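Local coordinates for protein leucine aminopeptidase (Fimbriiglobus ruber, PDB 7D1B) that binds zinc and is a glutaminyl cyclase of the M28 peptidase family, probably converting N-terminal glutamine of peptides to pyroglutamate, at residues Ser208-Ala212 and Asp286-Leu290; Trp117-Arg121 and Met170-Ser175. All coordinates share one frame; numbering follows the deposited sequence.

Contact 1: residues Ser208-Ala212 and Asp286-Leu290; sequences SEHFA and DHIAL
S208 and D286 meet where helix 206-218 passes the start of helix 287-292, and the backbones stay close, with CA atoms 5.4 Å apart at S208 and D286 and 5.3 Å apart at E209 and A289. Small residues permit this approach: the A289 CB lies 3.6 Å from the S208 O, and the CB atoms of A212 and A289 touch at 3.8 Å. The polar end is built round S208. With chi1 at 57°, its OG is tucked over the backbone, flanked by its own N and C, and donates to D286 OD1 at 2.7 Å, meeting it on the anti side, 21° out of the carboxylate plane. One water bridges S208 N to the same OD1, while a second donates to S208 OG and accepts from A289 N. In this M28-family fold both helices pack against the central sheet, F211 touching I126 and V182, and L290 touching C128. The D286 side chain lies about 9 Å from the bound zinc ion, outside its coordination shell. An alanine in place of D286 would probably deprive the S208 hydroxyl and the first water of their shared acceptor. Farther along, L290 CD2 comes obliquely onto the F211 ring, 3.8 Å from F211 CD2.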
ATOM      1  N   SER A 208       5.275  -5.894  -7.056  1.00 11.96           N
ATOM      2  CA  SER A 208       4.283  -5.315  -7.950  1.00 11.87           C
ATOM      3  C   SER A 208       4.516  -5.739  -9.396  1.00 11.94           C
ATOM      4  O   SER A 208       3.554  -5.971 -10.136  1.00 12.71           O
ATOM      5  CB  SER A 208       4.205  -3.797  -7.785  1.00 12.31           C
ATOM      6  OG  SER A 208       5.461  -3.164  -7.999  1.00 12.26           O
ATOM      7  N   GLU A 209       5.782  -5.857  -9.819  1.00 12.04           N
ATOM      8  CA  GLU A 209       6.051  -6.339 -11.173  1.00 13.41           C
ATOM      9  C   GLU A 209       5.562  -7.768 -11.338  1.00 13.11           C
ATOM     10  O   GLU A 209       4.951  -8.101 -12.362  1.00 14.59           O
ATOM     11  CB  GLU A 209       7.533  -6.195 -11.510  1.00 14.24           C
ATOM     12  CG  GLU A 209       7.871  -4.727 -11.687  1.00 14.27           C
ATOM     13  CD  GLU A 209       9.329  -4.438 -11.946  1.00 15.79           C
ATOM     14  OE1 GLU A 209      10.110  -5.386 -12.134  1.00 18.50           O
ATOM     15  OE2 GLU A 209       9.685  -3.241 -11.976  1.00 16.27           O
ATOM     16  N   HIS A 210       5.786  -8.621 -10.328  1.00 13.45           N
ATOM     17  CA  HIS A 210       5.327 -10.003 -10.405  1.00 14.22           C
ATOM     18  C   HIS A 210       3.808 -10.059 -10.509  1.00 13.88           C
ATOM     19  O   HIS A 210       3.249 -10.779 -11.347  1.00 15.04           O
ATOM     20  CB  HIS A 210       5.805 -10.783  -9.184  1.00 15.16           C
ATOM     21  CG  HIS A 210       5.413 -12.223  -9.216  1.00 16.17           C
ATOM     22  ND1 HIS A 210       6.134 -13.163  -9.916  1.00 18.77           N
ATOM     23  CD2 HIS A 210       4.376 -12.883  -8.647  1.00 18.59           C
ATOM     24  CE1 HIS A 210       5.555 -14.342  -9.779  1.00 20.13           C
ATOM     25  NE2 HIS A 210       4.483 -14.201  -9.023  1.00 20.28           N
ATOM     26  N   PHE A 211       3.124  -9.298  -9.661  1.00 13.07           N
ATOM     27  CA  PHE A 211       1.671  -9.285  -9.667  1.00 13.75           C
ATOM     28  C   PHE A 211       1.146  -8.796 -11.007  1.00 13.15           C
ATOM     29  O   PHE A 211       0.234  -9.397 -11.587  1.00 14.14           O
ATOM     30  CB  PHE A 211       1.192  -8.368  -8.543  1.00 13.50           C
ATOM     31  CG  PHE A 211      -0.309  -8.253  -8.462  1.00 12.89           C
ATOM     32  CD1 PHE A 211      -1.048  -9.134  -7.695  1.00 14.00           C
ATOM     33  CD2 PHE A 211      -0.976  -7.268  -9.175  1.00 14.73           C
ATOM     34  CE1 PHE A 211      -2.446  -9.031  -7.648  1.00 14.67           C
ATOM     35  CE2 PHE A 211      -2.370  -7.145  -9.122  1.00 15.27           C
ATOM     36  CZ  PHE A 211      -3.098  -8.043  -8.359  1.00 15.02           C
ATOM     37  N   ALA A 212       1.699  -7.687 -11.507  1.00 13.31           N
ATOM     38  CA  ALA A 212       1.204  -7.117 -12.749  1.00 14.48           C
ATOM     39  C   ALA A 212       1.453  -8.061 -13.915  1.00 15.23           C
ATOM     40  O   ALA A 212       0.583  -8.239 -14.768  1.00 16.91           O
ATOM     41  CB  ALA A 212       1.864  -5.766 -12.998  1.00 15.79           C
ATOM     42  N   ASP A 286       5.164   1.209  -6.443  1.00 12.17           N
ATOM     43  CA  ASP A 286       4.516  -0.036  -6.830  1.00 11.83           C
ATOM     44  C   ASP A 286       3.365   0.155  -7.808  1.00 12.12           C
ATOM     45  O   ASP A 286       2.920  -0.837  -8.397  1.00 12.90           O
ATOM     46  CB  ASP A 286       4.034  -0.780  -5.580  1.00 12.19           C
ATOM     47  CG  ASP A 286       5.139  -1.547  -4.869  1.00 12.34           C
ATOM     48  OD1 ASP A 286       5.947  -2.234  -5.547  1.00 12.27           O
ATOM     49  OD2 ASP A 286       5.156  -1.516  -3.623  1.00 13.88           O
ATOM     50  N   HIS A 287       2.854   1.382  -7.988  1.00 11.45           N
ATOM     51  CA  HIS A 287       1.752   1.598  -8.921  1.00 11.66           C
ATOM     52  C   HIS A 287       2.208   1.642 -10.375  1.00 12.05           C
ATOM     53  O   HIS A 287       1.373   1.542 -11.275  1.00 13.20           O
ATOM     54  CB  HIS A 287       0.989   2.870  -8.570  1.00 12.00           C
ATOM     55  CG  HIS A 287       1.800   4.114  -8.713  1.00 11.80           C
ATOM     56  ND1 HIS A 287       3.103   4.225  -8.258  1.00 12.73           N
ATOM     57  CD2 HIS A 287       1.477   5.309  -9.263  1.00 12.49           C
ATOM     58  CE1 HIS A 287       3.538   5.448  -8.524  1.00 12.73           C
ATOM     59  NE2 HIS A 287       2.567   6.128  -9.120  1.00 12.70           N
ATOM     60  N   ILE A 288       3.513   1.777 -10.629  1.00 12.34           N
ATOM     61  CA  ILE A 288       3.996   1.846 -12.009  1.00 13.57           C
ATOM     62  C   ILE A 288       3.690   0.551 -12.749  1.00 12.85           C
ATOM     63  O   ILE A 288       3.159   0.563 -13.859  1.00 14.07           O
ATOM     64  CB  ILE A 288       5.503   2.150 -12.032  1.00 15.27           C
ATOM     65  CG1 ILE A 288       5.801   3.482 -11.333  1.00 16.10           C
ATOM     66  CG2 ILE A 288       6.052   2.093 -13.465  1.00 16.17           C
ATOM     67  CD1 ILE A 288       5.253   4.679 -12.043  1.00 19.74           C
ATOM     68  N   ALA A 289       3.997  -0.590 -12.128  1.00 13.00           N
ATOM     69  CA  ALA A 289       3.773  -1.856 -12.819  1.00 13.51           C
ATOM     70  C   ALA A 289       2.294  -2.063 -13.093  1.00 12.88           C
ATOM     71  O   ALA A 289       1.917  -2.626 -14.128  1.00 13.82           O
ATOM     72  CB  ALA A 289       4.315  -3.013 -11.988  1.00 14.91           C
ATOM     73  N   LEU A 290       1.430  -1.607 -12.174  1.00 12.29           N
ATOM     74  CA  LEU A 290      -0.015  -1.746 -12.366  1.00 12.09           C
ATOM     75  C   LEU A 290      -0.491  -0.910 -13.546  1.00 12.42           C
ATOM     76  O   LEU A 290      -1.196  -1.417 -14.428  1.00 13.30           O
ATOM     77  CB  LEU A 290      -0.761  -1.365 -11.075  1.00 12.87           C
ATOM     78  CG  LEU A 290      -0.372  -2.144  -9.822  1.00 13.84           C
ATOM     79  CD1 LEU A 290      -1.180  -1.639  -8.637  1.00 14.73           C
ATOM     80  CD2 LEU A 290      -0.600  -3.622 -10.008  1.00 16.01           C
TER
HETATM   81  O   HOH W   1       7.059  -4.626  -4.999  1.00 12.34           O
HETATM   82  O   HOH W   2       5.928  -0.946  -9.888  1.00 13.11           O

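Contact 2: residues Trp117-Arg121 and Met170-Ser175; sequences WFPDR and MKGVPS
The M170 chain runs roughly perpendicular to W117, lying over one face of the indole. M170 CB stands 3.5 Å from the centroid of the six-membered ring and only 9° off its normal, which defines a CH-pi contact. Bends at chi2 and chi3 fold the thioether back above the same indole, with SD 4.8 Å from the centroid of the five-membered ring, a distant Met-aromatic contact; the folded chain also brings M170 CE within 3.9 Å of F118 CE2. K171 comes from another direction, its CD lying near the indole plane at the edge. The F118 ring takes W117 CB over the centre of one face and presents its edge to M170 O, in plane, with F118 CZ 3.3 Å from that oxygen. These residues join the end of strand 108-117 and the turn after it to the loop between helix 153-167 and strand 178-184, the antiparallel neighbour of 108-117 in the central sheet, and L331 of helix 320-336 packs on M170 and V173. R121 supplies the polar link: NE at 3.0 Å and NH2 at 2.9 Å grip S175 O side-on. The oxygen lies 10° out of the guanidinium plane, and the NH2 donor is nearly collinear with the carbonyl bond (C=O...donor angle 170°). On the far side of the guanidinium, NH1 donates to D120 O, so two carbonyls fix the rotation of the group.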
ATOM      1  N   TRP A 117     -12.135  -9.807  -1.166  1.00 12.01           N
ATOM      2  CA  TRP A 117     -13.497  -9.566  -0.713  1.00 11.59           C
ATOM      3  C   TRP A 117     -14.418  -9.517  -1.927  1.00 11.81           C
ATOM      4  O   TRP A 117     -14.078  -8.928  -2.965  1.00 11.95           O
ATOM      5  CB  TRP A 117     -13.578  -8.193  -0.009  1.00 12.40           C
ATOM      6  CG  TRP A 117     -12.542  -7.963   1.061  1.00 11.92           C
ATOM      7  CD1 TRP A 117     -11.355  -7.310   0.913  1.00 12.09           C
ATOM      8  CD2 TRP A 117     -12.587  -8.410   2.424  1.00 11.52           C
ATOM      9  NE1 TRP A 117     -10.666  -7.288   2.103  1.00 12.02           N
ATOM     10  CE2 TRP A 117     -11.402  -7.960   3.050  1.00 12.37           C
ATOM     11  CE3 TRP A 117     -13.525  -9.136   3.183  1.00 12.36           C
ATOM     12  CZ2 TRP A 117     -11.134  -8.192   4.402  1.00 12.60           C
ATOM     13  CZ3 TRP A 117     -13.244  -9.380   4.523  1.00 12.91           C
ATOM     14  CH2 TRP A 117     -12.060  -8.905   5.123  1.00 13.09           C
ATOM     15  N   PHE A 118     -15.599 -10.111  -1.780  1.00 13.05           N
ATOM     16  CA  PHE A 118     -16.689 -10.045  -2.760  1.00 13.59           C
ATOM     17  C   PHE A 118     -16.289 -10.759  -4.052  1.00 13.63           C
ATOM     18  O   PHE A 118     -16.015 -10.123  -5.075  1.00 13.60           O
ATOM     19  CB  PHE A 118     -17.154  -8.602  -3.037  1.00 13.78           C
ATOM     20  CG  PHE A 118     -17.101  -7.678  -1.832  1.00 13.35           C
ATOM     21  CD1 PHE A 118     -17.654  -8.036  -0.589  1.00 14.94           C
ATOM     22  CD2 PHE A 118     -16.459  -6.451  -1.940  1.00 13.88           C
ATOM     23  CE1 PHE A 118     -17.557  -7.179   0.506  1.00 14.72           C
ATOM     24  CE2 PHE A 118     -16.378  -5.581  -0.840  1.00 14.60           C
ATOM     25  CZ  PHE A 118     -16.934  -5.950   0.373  1.00 15.07           C
ATOM     26  N   PRO A 119     -16.239 -12.088  -4.035  1.00 14.23           N
ATOM     27  CA  PRO A 119     -15.696 -12.806  -5.203  1.00 16.06           C
ATOM     28  C   PRO A 119     -16.583 -12.750  -6.436  1.00 15.58           C
ATOM     29  O   PRO A 119     -16.075 -12.914  -7.551  1.00 16.67           O
ATOM     30  CB  PRO A 119     -15.535 -14.248  -4.694  1.00 18.33           C
ATOM     31  CG  PRO A 119     -16.536 -14.348  -3.560  1.00 17.81           C
ATOM     32  CD  PRO A 119     -16.511 -12.986  -2.902  1.00 15.89           C
ATOM     33  N   ASP A 120     -17.888 -12.547  -6.288  1.00 15.21           N
ATOM     34  CA  ASP A 120     -18.806 -12.705  -7.421  1.00 15.67           C
ATOM     35  C   ASP A 120     -19.006 -11.350  -8.102  1.00 15.20           C
ATOM     36  O   ASP A 120     -20.071 -10.725  -8.008  1.00 15.48           O
ATOM     37  CB  ASP A 120     -20.141 -13.270  -6.941  1.00 17.39           C
ATOM     38  CG  ASP A 120     -20.938 -13.857  -8.041  0.69 17.18           C
ATOM     39  OD1 ASP A 120     -20.568 -13.628  -9.213  0.69 18.24           O
ATOM     40  OD2 ASP A 120     -21.932 -14.549  -7.731  0.69 18.34           O
ATOM     41  N   ARG A 121     -17.950 -10.888  -8.785  1.00 15.34           N
ATOM     42  CA  ARG A 121     -17.904  -9.544  -9.363  1.00 14.45           C
ATOM     43  C   ARG A 121     -17.069  -9.558 -10.640  1.00 14.54           C
ATOM     44  O   ARG A 121     -15.983 -10.146 -10.673  1.00 17.13           O
ATOM     45  CB  ARG A 121     -17.251  -8.554  -8.389  1.00 15.07           C
ATOM     46  CG  ARG A 121     -18.033  -8.326  -7.086  1.00 14.42           C
ATOM     47  CD  ARG A 121     -19.302  -7.524  -7.327  1.00 14.51           C
ATOM     48  NE  ARG A 121     -19.979  -7.120  -6.087  1.00 14.14           N
ATOM     49  CZ  ARG A 121     -20.839  -7.888  -5.429  1.00 13.83           C
ATOM     50  NH1 ARG A 121     -21.172  -9.096  -5.887  1.00 14.96           N
ATOM     51  NH2 ARG A 121     -21.406  -7.421  -4.335  1.00 15.30           N
ATOM     52  N   MET A 170     -15.136  -4.699   6.226  1.00 11.36           N
ATOM     53  CA  MET A 170     -15.376  -4.990   4.810  1.00 11.23           C
ATOM     54  C   MET A 170     -16.644  -5.801   4.571  1.00 10.81           C
ATOM     55  O   MET A 170     -17.361  -5.524   3.606  1.00 11.54           O
ATOM     56  CB  MET A 170     -14.178  -5.690   4.175  1.00 11.83           C
ATOM     57  CG  MET A 170     -12.967  -4.805   3.977  1.00 12.06           C
ATOM     58  SD  MET A 170     -13.256  -3.319   2.979  1.00 13.18           S
ATOM     59  CE  MET A 170     -13.487  -4.076   1.377  1.00 16.52           C
ATOM     60  N   LYS A 171     -16.940  -6.802   5.415  1.00 11.61           N
ATOM     61  CA  LYS A 171     -18.134  -7.603   5.145  1.00 12.11           C
ATOM     62  C   LYS A 171     -19.417  -6.822   5.353  1.00 11.61           C
ATOM     63  O   LYS A 171     -20.473  -7.302   4.927  1.00 12.79           O
ATOM     64  CB  LYS A 171     -18.149  -8.921   5.924  1.00 13.07           C
ATOM     65  CG  LYS A 171     -17.157  -9.963   5.415  1.00 14.28           C
ATOM     66  CD  LYS A 171     -17.221 -10.212   3.922  1.00 19.77           C
ATOM     67  CE  LYS A 171     -18.559 -10.747   3.460  1.00 21.15           C
ATOM     68  NZ  LYS A 171     -18.526 -12.237   3.339  1.00 20.53           N
ATOM     69  N   GLY A 172     -19.351  -5.637   5.966  1.00 11.77           N
ATOM     70  CA  GLY A 172     -20.496  -4.753   6.069  1.00 12.35           C
ATOM     71  C   GLY A 172     -20.547  -3.662   5.021  1.00 11.96           C
ATOM     72  O   GLY A 172     -21.397  -2.773   5.138  1.00 13.11           O
ATOM     73  N   VAL A 173     -19.683  -3.686   4.010  1.00 11.36           N
ATOM     74  CA  VAL A 173     -19.613  -2.621   3.006  1.00 11.62           C
ATOM     75  C   VAL A 173     -20.386  -3.054   1.766  1.00 11.36           C
ATOM     76  O   VAL A 173     -20.103  -4.135   1.219  1.00 12.56           O
ATOM     77  CB  VAL A 173     -18.156  -2.299   2.634  1.00 12.08           C
ATOM     78  CG1 VAL A 173     -18.117  -1.285   1.495  1.00 14.33           C
ATOM     79  CG2 VAL A 173     -17.401  -1.790   3.856  1.00 13.06           C
ATOM     80  N   PRO A 174     -21.327  -2.244   1.270  1.00 11.65           N
ATOM     81  CA  PRO A 174     -21.981  -2.565  -0.005  1.00 12.11           C
ATOM     82  C   PRO A 174     -21.068  -2.151  -1.150  1.00 11.99           C
ATOM     83  O   PRO A 174     -20.561  -1.022  -1.185  1.00 12.74           O
ATOM     84  CB  PRO A 174     -23.257  -1.722   0.029  1.00 13.77           C
ATOM     85  CG  PRO A 174     -22.912  -0.559   0.898  1.00 15.22           C
ATOM     86  CD  PRO A 174     -21.882  -1.030   1.896  1.00 12.83           C
ATOM     87  N   SER A 175     -20.859  -3.062  -2.103  1.00 11.94           N
ATOM     88  CA  SER A 175     -19.912  -2.784  -3.175  1.00 12.30           C
ATOM     89  C   SER A 175     -20.340  -3.462  -4.463  1.00 12.26           C
ATOM     90  O   SER A 175     -20.522  -4.683  -4.491  1.00 13.40           O
ATOM     91  CB  SER A 175     -18.521  -3.290  -2.804  1.00 12.96           C
ATOM     92  OG  SER A 175     -17.645  -3.008  -3.881  1.00 13.66           O
TER

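From the N terminus, strand 108-117 leads into 117-121, the first half of contact 2. The chain then runs through strand 123-130 and helix 153-167 before 170-175 closes that loop, with 48 residues between the segments. Strand 178-184 follows, then helix 206-218, where contact 1 opens; it closes at 286-290 after 73 intervening residues. The two loops are therefore in series, neither nested nor crossed. The centres of contacts 1 and 2 lie about 24 Å apart, and their nearest atoms about 12 Å. Contact 2 ties the end of strand 108-117 and the following loop to the loop that leads into the adjacent strand 178-184, whereas contact 1 pairs two helices beside the same central sheet. Strand 178-184 is common ground, since side chains of both contacts touch it.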